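Local coordinates for endolysin B (Mycobacterium phage D29, PDB 3HC7), which hydrolyses the mycolic acid–arabinogalactan linkage of the mycobacterial cell wall, opening the outer membrane so that the phage can lyse its host, at residues 25-30 with 34-39; 114-119 with 240-245; 94-99 with 105-110. All coordinates share one frame; numbering follows the deposited sequence.

Contact 1: residues 25-30 with 34-39; sequences DTARDV and YRWQPI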
loop_
_atom_site.group_PDB
_atom_site.type_symbol
_atom_site.label_atom_id
_atom_site.label_comp_id
_atom_site.label_asym_id
_atom_site.label_seq_id
_atom_site.Cartn_x
_atom_site.Cartn_y
_atom_site.Cartn_z
ATOM N N ASP A 25 6.981 13.302 -0.309
ATOM C CA ASP A 25 8.167 13.866 0.334
ATOM C C ASP A 25 9.404 13.230 -0.276
ATOM O O ASP A 25 10.406 13.900 -0.530
ATOM C CB ASP A 25 8.170 13.589 1.839
ATOM C CG ASP A 25 6.964 14.173 2.553
ATOM O OD1 ASP A 25 6.324 15.096 2.000
ATOM O OD2 ASP A 25 6.668 13.698 3.675
ATOM N N THR A 26 9.325 11.924 -0.497
ATOM C CA THR A 26 10.444 11.174 -1.038
ATOM C C THR A 26 10.757 11.645 -2.453
ATOM O O THR A 26 11.880 12.045 -2.733
ATOM C CB THR A 26 10.170 9.654 -1.011
ATOM O OG1 THR A 26 9.958 9.231 0.343
ATOM C CG2 THR A 26 11.341 8.888 -1.594
ATOM N N ALA A 27 9.760 11.604 -3.337
ATOM C CA ALA A 27 9.926 12.087 -4.710
ATOM C C ALA A 27 10.608 13.460 -4.762
ATOM O O ALA A 27 11.442 13.723 -5.633
ATOM C CB ALA A 27 8.584 12.133 -5.423
ATOM N N ARG A 28 10.248 14.329 -3.824
ATOM C CA ARG A 28 10.803 15.679 -3.776
ATOM C C ARG A 28 12.289 15.696 -3.420
ATOM O O ARG A 28 12.961 16.713 -3.593
ATOM C CB ARG A 28 10.010 16.552 -2.799
ATOM C CG ARG A 28 8.644 16.969 -3.318
ATOM C CD ARG A 28 8.002 18.014 -2.423
ATOM N NE ARG A 28 6.986 18.782 -3.137
ATOM C CZ ARG A 28 5.680 18.552 -3.056
ATOM N NH1 ARG A 28 5.224 17.576 -2.280
ATOM N NH2 ARG A 28 4.829 19.302 -3.743
ATOM N N ASP A 29 12.799 14.573 -2.925
ATOM C CA ASP A 29 14.209 14.473 -2.551
ATOM C C ASP A 29 15.073 13.852 -3.652
ATOM O O ASP A 29 16.279 13.686 -3.481
ATOM C CB ASP A 29 14.368 13.679 -1.252
ATOM C CG ASP A 29 14.022 14.496 -0.023
ATOM O OD1 ASP A 29 13.674 15.687 -0.172
ATOM O OD2 ASP A 29 14.099 13.943 1.095
ATOM N N VAL A 30 14.459 13.510 -4.778
ATOM C CA VAL A 30 15.204 12.889 -5.869
ATOM C C VAL A 30 14.791 13.423 -7.236
ATOM O O VAL A 30 15.005 12.764 -8.255
ATOM C CB VAL A 30 15.046 11.344 -5.868
ATOM C CG1 VAL A 30 15.373 10.767 -4.500
ATOM C CG2 VAL A 30 13.636 10.943 -6.292
ATOM N N TYR A 34 15.067 11.699 -10.972
ATOM C CA TYR A 34 13.815 11.121 -11.454
ATOM C C TYR A 34 12.849 12.216 -11.890
ATOM O O TYR A 34 12.839 13.303 -11.317
ATOM C CB TYR A 34 13.126 10.324 -10.345
ATOM C CG TYR A 34 13.772 9.017 -9.952
ATOM C CD1 TYR A 34 14.739 8.973 -8.958
ATOM C CD2 TYR A 34 13.384 7.820 -10.547
ATOM C CE1 TYR A 34 15.319 7.779 -8.584
ATOM C CE2 TYR A 34 13.958 6.623 -10.174
ATOM C CZ TYR A 34 14.924 6.609 -9.192
ATOM O OH TYR A 34 15.502 5.421 -8.812
ATOM N N ARG A 35 12.034 11.918 -12.898
ATOM C CA ARG A 35 10.850 12.718 -13.198
ATOM C C ARG A 35 9.703 12.199 -12.331
ATOM O O ARG A 35 9.593 10.993 -12.106
ATOM C CB ARG A 35 10.485 12.595 -14.674
ATOM C CG ARG A 35 11.518 13.197 -15.605
ATOM C CD ARG A 35 11.735 12.315 -16.815
ATOM N NE ARG A 35 10.827 12.626 -17.911
ATOM C CZ ARG A 35 10.820 11.975 -19.071
ATOM N NH1 ARG A 35 11.664 10.971 -19.276
ATOM N NH2 ARG A 35 9.967 12.322 -20.023
ATOM N N TRP A 36 8.845 13.099 -11.859
ATOM C CA TRP A 36 7.853 12.741 -10.853
ATOM C C TRP A 36 6.403 12.877 -11.317
ATOM O O TRP A 36 5.976 13.951 -11.747
ATOM C CB TRP A 36 8.083 13.571 -9.589
ATOM C CG TRP A 36 7.103 13.301 -8.493
ATOM C CD1 TRP A 36 6.479 12.120 -8.217
ATOM C CD2 TRP A 36 6.662 14.231 -7.500
ATOM N NE1 TRP A 36 5.660 12.262 -7.124
ATOM C CE2 TRP A 36 5.757 13.550 -6.663
ATOM C CE3 TRP A 36 6.938 15.578 -7.244
ATOM C CZ2 TRP A 36 5.127 14.171 -5.584
ATOM C CZ3 TRP A 36 6.314 16.192 -6.175
ATOM C CH2 TRP A 36 5.418 15.490 -5.359
ATOM N N GLN A 37 5.655 11.778 -11.209
ATOM C CA GLN A 37 4.228 11.765 -11.513
ATOM C C GLN A 37 3.399 11.282 -10.325
ATOM O O GLN A 37 3.160 10.084 -10.172
ATOM C CB GLN A 37 3.940 10.870 -12.716
ATOM C CG GLN A 37 2.465 10.813 -13.079
ATOM C CD GLN A 37 1.906 12.193 -13.365
ATOM O OE1 GLN A 37 2.326 12.857 -14.313
ATOM N NE2 GLN A 37 0.963 12.637 -12.539
ATOM N N PRO A 38 2.950 12.218 -9.480
ATOM C CA PRO A 38 2.086 11.872 -8.349
ATOM C C PRO A 38 0.767 11.325 -8.866
ATOM O O PRO A 38 0.268 11.814 -9.879
ATOM C CB PRO A 38 1.851 13.221 -7.659
ATOM C CG PRO A 38 2.910 14.113 -8.158
ATOM C CD PRO A 38 3.226 13.659 -9.544
ATOM N N ILE A 39 0.213 10.324 -8.190
ATOM C CA ILE A 39 -1.039 9.721 -8.636
ATOM C C ILE A 39 -2.266 10.385 -8.001
ATOM O O ILE A 39 -2.465 10.316 -6.788
ATOM C CB ILE A 39 -1.059 8.196 -8.350
ATOM C CG1 ILE A 39 0.102 7.497 -9.072
ATOM C CG2 ILE A 39 -2.395 7.590 -8.748
ATOM C CD1 ILE A 39 0.139 7.739 -10.551
#

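Contact 2: residues 114-119 with 240-245; sequences IFWGNP and HLYNRY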
loop_
_atom_site.group_PDB
_atom_site.type_symbol
_atom_site.label_atom_id
_atom_site.label_comp_id
_atom_site.label_asym_id
_atom_site.label_seq_id
_atom_site.Cartn_x
_atom_site.Cartn_y
_atom_site.Cartn_z
ATOM N N ILE A 114 9.103 0.834 -3.911
ATOM C CA ILE A 114 9.137 1.136 -2.486
ATOM C C ILE A 114 7.756 1.035 -1.864
ATOM O O ILE A 114 6.804 1.654 -2.346
ATOM C CB ILE A 114 9.658 2.558 -2.219
ATOM C CG1 ILE A 114 11.132 2.671 -2.595
ATOM C CG2 ILE A 114 9.450 2.929 -0.755
ATOM C CD1 ILE A 114 11.624 4.088 -2.671
ATOM N N PHE A 115 7.660 0.255 -0.789
ATOM C CA PHE A 115 6.464 0.212 0.037
ATOM C C PHE A 115 6.790 0.660 1.458
ATOM O O PHE A 115 7.812 0.261 2.020
ATOM C CB PHE A 115 5.920 -1.213 0.114
ATOM C CG PHE A 115 5.614 -1.830 -1.220
ATOM C CD1 PHE A 115 4.450 -1.500 -1.902
ATOM C CD2 PHE A 115 6.478 -2.758 -1.782
ATOM C CE1 PHE A 115 4.155 -2.084 -3.128
ATOM C CE2 PHE A 115 6.187 -3.345 -3.003
ATOM C CZ PHE A 115 5.028 -3.004 -3.681
ATOM N N TRP A 116 5.928 1.493 2.034
ATOM C CA TRP A 116 5.950 1.739 3.473
ATOM C C TRP A 116 4.605 1.271 3.999
ATOM O O TRP A 116 3.583 1.524 3.359
ATOM C CB TRP A 116 6.083 3.227 3.802
ATOM C CG TRP A 116 7.295 3.958 3.275
ATOM C CD1 TRP A 116 8.521 4.075 3.882
ATOM C CD2 TRP A 116 7.367 4.740 2.076
ATOM N NE1 TRP A 116 9.355 4.858 3.113
ATOM C CE2 TRP A 116 8.671 5.278 2.002
ATOM C CE3 TRP A 116 6.459 5.031 1.056
ATOM C CZ2 TRP A 116 9.084 6.090 0.945
ATOM C CZ3 TRP A 116 6.871 5.835 0.005
ATOM C CH2 TRP A 116 8.173 6.353 -0.041
ATOM N N GLY A 117 4.601 0.608 5.155
ATOM C CA GLY A 117 3.375 0.154 5.803
ATOM C C GLY A 117 2.419 -0.602 4.890
ATOM O O GLY A 117 1.267 -0.201 4.724
ATOM N N ASN A 118 2.896 -1.718 4.341
ATOM C CA ASN A 118 2.246 -2.433 3.236
ATOM C C ASN A 118 1.296 -3.586 3.629
ATOM O O ASN A 118 1.740 -4.650 4.069
ATOM C CB ASN A 118 3.347 -2.959 2.295
ATOM C CG ASN A 118 2.797 -3.575 1.029
ATOM O OD1 ASN A 118 1.613 -3.452 0.732
ATOM N ND2 ASN A 118 3.660 -4.247 0.273
ATOM N N PRO A 119 -0.022 -3.390 3.446
ATOM C CA PRO A 119 -0.969 -4.463 3.776
ATOM C C PRO A 119 -0.819 -5.700 2.889
ATOM O O PRO A 119 -1.391 -6.740 3.209
ATOM C CB PRO A 119 -2.336 -3.808 3.555
ATOM C CG PRO A 119 -2.082 -2.343 3.705
ATOM C CD PRO A 119 -0.708 -2.129 3.123
ATOM N N HIS A 240 3.188 3.462 12.743
ATOM C CA HIS A 240 2.640 3.438 11.391
ATOM C C HIS A 240 3.277 4.521 10.522
ATOM O O HIS A 240 2.917 4.679 9.359
ATOM C CB HIS A 240 1.119 3.618 11.422
ATOM C CG HIS A 240 0.685 4.899 12.064
ATOM N ND1 HIS A 240 0.144 5.945 11.350
ATOM C CD2 HIS A 240 0.735 5.310 13.353
ATOM C CE1 HIS A 240 -0.136 6.940 12.173
ATOM N NE2 HIS A 240 0.216 6.582 13.394
ATOM N N LEU A 241 4.209 5.271 11.107
ATOM C CA LEU A 241 4.927 6.332 10.406
ATOM C C LEU A 241 6.347 5.856 10.121
ATOM O O LEU A 241 6.856 4.967 10.806
ATOM C CB LEU A 241 4.964 7.617 11.253
ATOM C CG LEU A 241 3.630 8.146 11.787
ATOM C CD1 LEU A 241 3.840 9.402 12.624
ATOM C CD2 LEU A 241 2.651 8.410 10.654
ATOM N N TYR A 242 6.991 6.446 9.118
ATOM C CA TYR A 242 8.324 6.003 8.710
ATOM C C TYR A 242 9.282 7.145 8.400
ATOM O O TYR A 242 8.875 8.208 7.938
ATOM C CB TYR A 242 8.229 5.060 7.494
ATOM C CG TYR A 242 7.568 3.741 7.823
ATOM C CD1 TYR A 242 8.329 2.620 8.121
ATOM C CD2 TYR A 242 6.183 3.626 7.866
ATOM C CE1 TYR A 242 7.736 1.421 8.437
ATOM C CE2 TYR A 242 5.577 2.429 8.182
ATOM C CZ TYR A 242 6.359 1.332 8.469
ATOM O OH TYR A 242 5.763 0.136 8.785
ATOM N N ASN A 243 10.562 6.908 8.670
ATOM C CA ASN A 243 11.637 7.755 8.178
ATOM C C ASN A 243 11.900 7.424 6.705
ATOM O O ASN A 243 12.159 6.270 6.363
ATOM C CB ASN A 243 12.897 7.516 9.007
ATOM C CG ASN A 243 14.130 8.164 8.402
ATOM O OD1 ASN A 243 14.044 9.207 7.756
ATOM N ND2 ASN A 243 15.286 7.546 8.614
ATOM N N ARG A 244 11.842 8.436 5.843
ATOM C CA ARG A 244 11.907 8.235 4.393
ATOM C C ARG A 244 13.313 8.190 3.800
ATOM O O ARG A 244 13.477 7.876 2.619
ATOM C CB ARG A 244 11.129 9.341 3.676
ATOM C CG ARG A 244 11.897 10.657 3.539
ATOM C CD ARG A 244 11.051 11.717 2.849
ATOM N NE ARG A 244 11.761 12.981 2.702
ATOM C CZ ARG A 244 11.734 13.965 3.597
ATOM N NH1 ARG A 244 11.023 13.838 4.715
ATOM N NH2 ARG A 244 12.415 15.083 3.371
ATOM N N TYR A 245 14.324 8.515 4.593
ATOM C CA TYR A 245 15.661 8.715 4.033
ATOM C C TYR A 245 16.333 7.470 3.432
ATOM O O TYR A 245 16.879 7.542 2.331
ATOM C CB TYR A 245 16.565 9.478 5.005
ATOM C CG TYR A 245 16.159 10.932 5.104
ATOM C CD1 TYR A 245 16.333 11.787 4.026
ATOM C CD2 TYR A 245 15.571 11.437 6.253
ATOM C CE1 TYR A 245 15.951 13.112 4.094
ATOM C CE2 TYR A 245 15.186 12.764 6.332
ATOM C CZ TYR A 245 15.378 13.596 5.248
ATOM O OH TYR A 245 14.999 14.919 5.316
HETATM O O HOH W 1 12.411 4.655 4.012
#

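Contact 3: residues 94-99 with 105-110; sequences HHILPP and RFLHRL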
loop_
_atom_site.group_PDB
_atom_site.type_symbol
_atom_site.label_atom_id
_atom_site.label_comp_id
_atom_site.label_asym_id
_atom_site.label_seq_id
_atom_site.Cartn_x
_atom_site.Cartn_y
_atom_site.Cartn_z
ATOM N N HIS A 94 -0.661 -7.822 -10.177
ATOM C CA HIS A 94 -1.699 -8.247 -11.104
ATOM C C HIS A 94 -1.709 -7.538 -12.440
ATOM O O HIS A 94 -2.537 -7.866 -13.281
ATOM C CB HIS A 94 -3.085 -8.118 -10.464
ATOM C CG HIS A 94 -3.285 -9.017 -9.290
ATOM N ND1 HIS A 94 -3.628 -8.543 -8.040
ATOM C CD2 HIS A 94 -3.177 -10.363 -9.168
ATOM C CE1 HIS A 94 -3.727 -9.560 -7.201
ATOM N NE2 HIS A 94 -3.458 -10.675 -7.861
ATOM N N HIS A 95 -0.815 -6.567 -12.642
ATOM C CA HIS A 95 -0.797 -5.840 -13.911
ATOM C C HIS A 95 0.578 -5.771 -14.568
ATOM O O HIS A 95 0.676 -5.705 -15.791
ATOM C CB HIS A 95 -1.442 -4.457 -13.768
ATOM C CG HIS A 95 -2.890 -4.517 -13.387
ATOM N ND1 HIS A 95 -3.320 -4.424 -12.082
ATOM C CD2 HIS A 95 -4.006 -4.689 -14.136
ATOM C CE1 HIS A 95 -4.637 -4.522 -12.041
ATOM N NE2 HIS A 95 -5.079 -4.684 -13.273
ATOM N N ILE A 96 1.633 -5.838 -13.766
ATOM C CA ILE A 96 2.987 -5.867 -14.312
ATOM C C ILE A 96 3.551 -7.282 -14.411
ATOM O O ILE A 96 4.053 -7.680 -15.464
ATOM C CB ILE A 96 3.952 -4.984 -13.493
ATOM C CG1 ILE A 96 3.429 -3.545 -13.440
ATOM C CG2 ILE A 96 5.352 -5.022 -14.090
ATOM C CD1 ILE A 96 4.274 -2.596 -12.582
ATOM N N LEU A 97 3.471 -8.044 -13.325
ATOM C CA LEU A 97 4.042 -9.393 -13.313
ATOM C C LEU A 97 3.383 -10.432 -14.239
ATOM O O LEU A 97 4.079 -11.234 -14.854
ATOM C CB LEU A 97 4.120 -9.945 -11.888
ATOM C CG LEU A 97 4.987 -9.140 -10.923
ATOM C CD1 LEU A 97 5.066 -9.835 -9.587
ATOM C CD2 LEU A 97 6.384 -8.949 -11.502
ATOM N N PRO A 98 2.044 -10.457 -14.318
ATOM C CA PRO A 98 1.477 -11.581 -15.080
ATOM C C PRO A 98 1.823 -11.552 -16.565
ATOM O O PRO A 98 1.915 -10.479 -17.146
ATOM C CB PRO A 98 -0.029 -11.411 -14.891
ATOM C CG PRO A 98 -0.148 -10.676 -13.530
ATOM C CD PRO A 98 1.019 -9.713 -13.559
ATOM N N PRO A 99 1.972 -12.734 -17.183
ATOM C CA PRO A 99 2.444 -12.817 -18.574
ATOM C C PRO A 99 1.486 -12.140 -19.556
ATOM O O PRO A 99 1.890 -11.855 -20.680
ATOM C CB PRO A 99 2.493 -14.323 -18.854
ATOM C CG PRO A 99 2.397 -14.993 -17.537
ATOM C CD PRO A 99 1.660 -14.055 -16.619
ATOM N N ARG A 105 4.634 -5.586 -20.497
ATOM C CA ARG A 105 5.670 -5.165 -21.441
ATOM C C ARG A 105 6.600 -4.123 -20.833
ATOM O O ARG A 105 7.661 -3.842 -21.384
ATOM C CB ARG A 105 5.046 -4.622 -22.727
ATOM C CG ARG A 105 4.221 -3.358 -22.543
ATOM C CD ARG A 105 3.326 -3.108 -23.750
ATOM N NE ARG A 105 2.369 -2.034 -23.502
ATOM C CZ ARG A 105 2.588 -0.759 -23.801
ATOM N NH1 ARG A 105 3.736 -0.400 -24.363
ATOM N NH2 ARG A 105 1.667 0.159 -23.536
ATOM N N PHE A 106 6.213 -3.544 -19.700
ATOM C CA PHE A 106 7.098 -2.581 -19.041
ATOM C C PHE A 106 7.922 -3.257 -17.950
ATOM O O PHE A 106 8.745 -2.617 -17.303
ATOM C CB PHE A 106 6.315 -1.406 -18.442
ATOM C CG PHE A 106 5.507 -0.632 -19.448
ATOM C CD1 PHE A 106 6.129 0.044 -20.487
ATOM C CD2 PHE A 106 4.126 -0.568 -19.345
ATOM C CE1 PHE A 106 5.386 0.759 -21.409
ATOM C CE2 PHE A 106 3.380 0.145 -20.263
ATOM C CZ PHE A 106 4.010 0.808 -21.298
ATOM N N LEU A 107 7.704 -4.553 -17.748
ATOM C CA LEU A 107 8.364 -5.245 -16.644
ATOM C C LEU A 107 9.876 -5.071 -16.682
ATOM O O LEU A 107 10.498 -4.778 -15.661
ATOM C CB LEU A 107 7.993 -6.732 -16.605
ATOM C CG LEU A 107 8.725 -7.560 -15.547
ATOM C CD1 LEU A 107 8.608 -6.907 -14.175
ATOM C CD2 LEU A 107 8.197 -8.986 -15.496
ATOM N N HIS A 108 10.465 -5.239 -17.862
ATOM C CA HIS A 108 11.913 -5.147 -18.010
ATOM C C HIS A 108 12.429 -3.736 -17.729
ATOM O O HIS A 108 13.636 -3.523 -17.607
ATOM C CB HIS A 108 12.341 -5.604 -19.411
ATOM C CG HIS A 108 11.927 -4.667 -20.501
ATOM N ND1 HIS A 108 10.628 -4.580 -20.955
ATOM C CD2 HIS A 108 12.641 -3.776 -21.230
ATOM C CE1 HIS A 108 10.559 -3.671 -21.913
ATOM N NE2 HIS A 108 11.768 -3.168 -22.098
ATOM N N ARG A 109 11.520 -2.774 -17.615
ATOM C CA ARG A 109 11.921 -1.393 -17.372
ATOM C C ARG A 109 11.725 -0.947 -15.924
ATOM O O ARG A 109 12.154 0.140 -15.545
ATOM C CB ARG A 109 11.195 -0.448 -18.323
ATOM C CG ARG A 109 11.635 -0.614 -19.757
ATOM C CD ARG A 109 10.617 -0.032 -20.703
ATOM N NE ARG A 109 10.614 1.423 -20.675
ATOM C CZ ARG A 109 9.746 2.164 -21.352
ATOM N NH1 ARG A 109 8.816 1.575 -22.099
ATOM N NH2 ARG A 109 9.804 3.488 -21.281
ATOM N N LEU A 110 11.086 -1.791 -15.122
ATOM C CA LEU A 110 10.876 -1.500 -13.712
ATOM C C LEU A 110 12.157 -1.796 -12.944
ATOM O O LEU A 110 12.647 -2.923 -12.961
ATOM C CB LEU A 110 9.725 -2.340 -13.158
ATOM C CG LEU A 110 9.414 -2.186 -11.663
ATOM C CD1 LEU A 110 9.059 -0.748 -11.318
ATOM C CD2 LEU A 110 8.297 -3.138 -11.232
#

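Contact 1: residues 25-30 with 34-39
The indole of Trp36 lies against the methyl of Ala27 within a beta-alpha-beta unit, the one made by strand 5-9, helix 22-27 and strand 35-38. In this CH-pi contact CB of Ala27 stands 3.3 Å from the centroid of the five-membered ring of Trp36, only 6° off its normal. Alanine suits the spot: a single methyl lets the helix backbone approach the flat ring, whose opposite face carries CG of Pro38. With CG of Trp36 anti to the backbone N (chi1 179°), the indole reaches from the edge strand to the helix, and its NE1 is bound by Thr8 OG1 in the adjoining strand.

The extended Arg28 brings its guanidinium to the rim of the six-membered ring, NH1 at the edge 3.7 Å from Trp36 CH2, and turns one face toward that carbon. The two planes stand 76° apart, and NH1 itself is bound by Leu18 O.

Val30 and Tyr34 meet where the chain turns from helix to strand. A branched aliphatic and an aromatic suit this buried corner, with Val30 CG2 3.5 Å from Tyr34 CD1. Beside them, Tyr34 N donates to Val30 O at 2.9 Å.

Contact 2: residues 114-119 with 240-245
Trp116 and Tyr242 face each other with their CA atoms 7.2 Å apart, and Gly117 and His240 approach to 6.5 Å, where the end of strand 110-116 runs beside an irregular loop; no hydrogen bond joins the two directly. The two aromatic side chains run antiparallel, each CB beside the other's ring. CB of Tyr242 sits 3.8 Å from CD1 of Trp116, while CB of Trp116 lies over one face of the phenol; the ring planes are inclined at 47°, an oblique pairing. Each CG is anti to its own carbonyl carbon (chi1 -59° in Trp116, -68° in Tyr242), which turns the indole back over Ile114, whose CG2 lies on one of its faces, and the phenol toward Gly117. CE2 of Tyr242 comes within 3.7 Å of Gly117 N. Gly117 has positive phi and no side chain, which suits a bend pressed against a ring.

This is the catalytic end of an alpha/beta-hydrolase fold of the cutinase family, where the loop carrying the active-site His240 meets the C-terminal ends of the parallel strands. The hydroxyl of Tyr242 is hydrogen-bonded to OD2 of Asp166, the inferred acid of the active site, and to His163 N, so this tyrosine probably positions the acid from the second shell. His240 turns its imidazole away from the strand, and its carbonyl oxygen is bound by Tyr81, next to the active-site Ser82.

A water joins the two segments: it accepts in the indole plane from Trp116 NE1 at 3.2 Å and donates to Asn243 O at 2.9 Å, giving the buried N-H a partner. Asn243 also caps the start of helix 245-251, its OD1 accepting from Tyr245 N at 3.2 Å, with the donor above the carbonyl plane.

Contact 3: residues 94-99 with 105-110
Ile96 and Leu107 form the centre of an apolar contact where the C-terminal part of helix 83-96 returns to strand 110-116 in a beta-alpha-beta crossover from strand 76-81. Isoleucine and leucine suit such a turn, filling it with hydrocarbon. Their CA atoms come to 5.9 Å, and CG2 of Ile96 rests 3.8 Å from CD1 of Leu107. That methyl also touches the CA of Leu107, so the beta-branched residue packs against backbone as well as side chain. In Leu107, CG is anti to the backbone N (chi1 175°), which carries CD1 toward Ile96 and Leu97, whose CD2 it meets at 4.0 Å. Leu97 starts out pointing away, but one methyl returns. Leu110 adds a looser touch, its CD2 4.3 Å from CD1 of Ile96.

No hydrogen bond crosses the contact; within 105-110, Arg109 N donates to Phe106 O at 2.8 Å and Leu110 N to Leu107 O at 3.1 Å, as in a 3-10 turn; in the other segment Ile96 O accepts from His104 ND1.

Inward, Ile96 reaches Met78 and Leu110 reaches Phe76, both in strand 76-81, while Phe106 packs on helix 50-70 and Leu110 on Leu92 of helix 83-96.

In the fold
From the N terminus, the chain first closes contact 1, a short local turn that brings helix 22-27 against edge strand 35-38. Contact 3 is the next to close, again locally, joining the C-terminal part of helix 83-96 to the entry of strand 110-116. That same strand then opens contact 2, which spans 120 residues to the loop before helix 245-251. The three follow in series, neither nesting nor crossing. In space contacts 1 and 2 touch: Asp29, in the turn from Ala27 to Val30, is salt-bridged to Arg244 of the C-terminal loop, and Thr26 of helix 22-27 packs on Trp116 of strand 110-116. Contact 3 lies apart, its centre about 23 Å from that of contact 2.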